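Local coordinates for protein XRE family transcriptional regulator (Enterobacter cloacae subsp. cloacae, PDB 6B8W) that probably acts as a DNA-binding transcription factor of the XRE family, this chain being its C-terminal cupin domain, which carries a manganese-binding site, at residues A[75-80]-A[85-90]. Residues are numbered along the deposited sequence; the frame is centred on the assembly and turned at random.
Sequences HAYRNS and VHFHSL
Tyr77 and Phe87 meet in the interior between the two facing sheets, their rings almost parallel (planes at 16°) yet largely offset, with centroids 5.5 Å apart. The nearest atoms are Tyr77 CD2 and Phe87 CZ, 3.6 Å apart. With CG set between its backbone N and carbonyl carbon (chi1 63°), Phe87 sends its ring across to the tyrosine, while Ile22 and Leu50 pack around it. Tyr77 has CG anti to the carbonyl carbon, which aims the ring inward and carries OH past the phenylalanine to Glu41 OE2, an oxygen also hydrogen-bonded to Ser89 OG. His75 NE2 reaches the same tyrosine hydroxyl, Tyr77 OH, at 2.9 Å in the plane of its imidazole, a weak, bent bond (130°). Nearer the connecting loop, where the backbones converge, the amide of Asn79 lies alongside Val85, pointing the other way, with Asn79 ND2 3.7 Å from Val85 CG1. That nitrogen is held by the carbonyl oxygens of Leu24 and Arg83, and OD1 by Ser81, which together fix the amide's rotation beside the connecting loop. Strands 75-78 and 85-92 run in roughly opposite directions in the two facing sheets of the cupin jelly-roll barrel, and their aromatic packing adjoins the manganese site of Glu41, His75 and Tyr77, which holds no metal in this chain.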
# COMPACT_ATOMS: atom_id res chain seq x y z
N HIS A 75 -10.52 16.32 -5.54
CA HIS A 75 -10.99 15.29 -4.61
C HIS A 75 -10.61 15.73 -3.23
O HIS A 75 -9.82 16.67 -3.08
CB HIS A 75 -10.45 13.90 -4.95
CG HIS A 75 -8.96 13.79 -5.03
ND1 HIS A 75 -8.24 14.19 -6.14
CD2 HIS A 75 -8.06 13.24 -4.18
CE1 HIS A 75 -6.96 13.93 -5.95
NE2 HIS A 75 -6.82 13.35 -4.77
N ALA A 76 -11.18 15.06 -2.23
CA ALA A 76 -10.97 15.45 -0.86
C ALA A 76 -10.94 14.26 0.06
O ALA A 76 -11.46 13.20 -0.27
CB ALA A 76 -12.05 16.43 -0.44
N TYR A 77 -10.32 14.46 1.21
CA TYR A 77 -10.15 13.42 2.19
C TYR A 77 -10.71 13.99 3.48
O TYR A 77 -10.35 15.09 3.85
CB TYR A 77 -8.66 13.11 2.38
CG TYR A 77 -7.84 12.92 1.10
CD1 TYR A 77 -7.35 14.00 0.41
CD2 TYR A 77 -7.50 11.65 0.65
CE1 TYR A 77 -6.59 13.85 -0.74
CE2 TYR A 77 -6.72 11.48 -0.50
CZ TYR A 77 -6.27 12.58 -1.19
OH TYR A 77 -5.49 12.45 -2.33
N ARG A 78 -11.52 13.22 4.18
CA ARG A 78 -12.12 13.72 5.40
C ARG A 78 -12.24 12.62 6.45
O ARG A 78 -12.52 11.47 6.12
CB ARG A 78 -13.50 14.32 5.09
CG ARG A 78 -14.17 15.05 6.25
CD ARG A 78 -15.45 15.75 5.81
NE ARG A 78 -16.48 14.81 5.37
CZ ARG A 78 -17.66 15.15 4.85
NH1 ARG A 78 -18.02 16.42 4.69
NH2 ARG A 78 -18.53 14.19 4.51
N ASN A 79 -12.01 13.00 7.71
CA ASN A 79 -12.15 12.10 8.84
C ASN A 79 -13.32 12.57 9.68
O ASN A 79 -13.21 13.59 10.35
CB ASN A 79 -10.89 12.08 9.69
CG ASN A 79 -10.95 11.02 10.79
OD1 ASN A 79 -11.98 10.39 10.99
ND2 ASN A 79 -9.84 10.83 11.50
N SER A 80 -14.44 11.86 9.60
CA SER A 80 -15.63 12.16 10.42
C SER A 80 -15.80 11.20 11.60
O SER A 80 -16.84 11.24 12.26
CB SER A 80 -16.88 12.19 9.56
OG SER A 80 -16.85 13.30 8.72
N VAL A 85 -7.38 8.49 11.25
CA VAL A 85 -7.49 7.50 10.17
C VAL A 85 -6.15 7.48 9.45
O VAL A 85 -5.60 8.53 9.13
CB VAL A 85 -8.64 7.77 9.18
CG1 VAL A 85 -8.53 9.14 8.53
CG2 VAL A 85 -8.70 6.68 8.12
N HIS A 86 -5.62 6.27 9.26
CA HIS A 86 -4.35 6.05 8.60
C HIS A 86 -4.64 5.44 7.23
O HIS A 86 -5.31 4.42 7.14
CB HIS A 86 -3.49 5.10 9.44
CG HIS A 86 -2.16 4.77 8.83
ND1 HIS A 86 -1.46 3.63 9.16
CD2 HIS A 86 -1.42 5.40 7.88
CE1 HIS A 86 -0.33 3.59 8.48
NE2 HIS A 86 -0.29 4.65 7.68
N PHE A 87 -4.17 6.08 6.16
CA PHE A 87 -4.38 5.53 4.84
C PHE A 87 -3.14 5.71 4.00
O PHE A 87 -2.23 6.43 4.39
CB PHE A 87 -5.62 6.12 4.15
CG PHE A 87 -5.55 7.60 3.90
CD1 PHE A 87 -5.91 8.50 4.88
CD2 PHE A 87 -5.18 8.08 2.65
CE1 PHE A 87 -5.87 9.86 4.64
CE2 PHE A 87 -5.13 9.45 2.40
CZ PHE A 87 -5.49 10.35 3.39
N HIS A 88 -3.06 4.97 2.90
CA HIS A 88 -1.97 5.16 1.96
C HIS A 88 -2.52 5.78 0.71
O HIS A 88 -3.65 5.49 0.30
CB HIS A 88 -1.27 3.87 1.52
CG HIS A 88 -0.54 3.15 2.60
ND1 HIS A 88 -0.04 1.87 2.42
CD2 HIS A 88 -0.27 3.48 3.88
CE1 HIS A 88 0.53 1.47 3.53
NE2 HIS A 88 0.40 2.41 4.44
N SER A 89 -1.71 6.64 0.10
CA SER A 89 -2.03 7.28 -1.15
C SER A 89 -0.92 6.91 -2.11
O SER A 89 0.23 7.26 -1.88
CB SER A 89 -2.14 8.79 -0.97
OG SER A 89 -2.18 9.45 -2.22
N LEU A 90 -1.27 6.19 -3.16
CA LEU A 90 -0.31 5.79 -4.18
C LEU A 90 -0.55 6.64 -5.40
O LEU A 90 -1.69 6.83 -5.81
CB LEU A 90 -0.49 4.33 -4.56
CG LEU A 90 -0.11 3.26 -3.52
CD1 LEU A 90 -0.99 3.30 -2.30
CD2 LEU A 90 -0.26 1.91 -4.21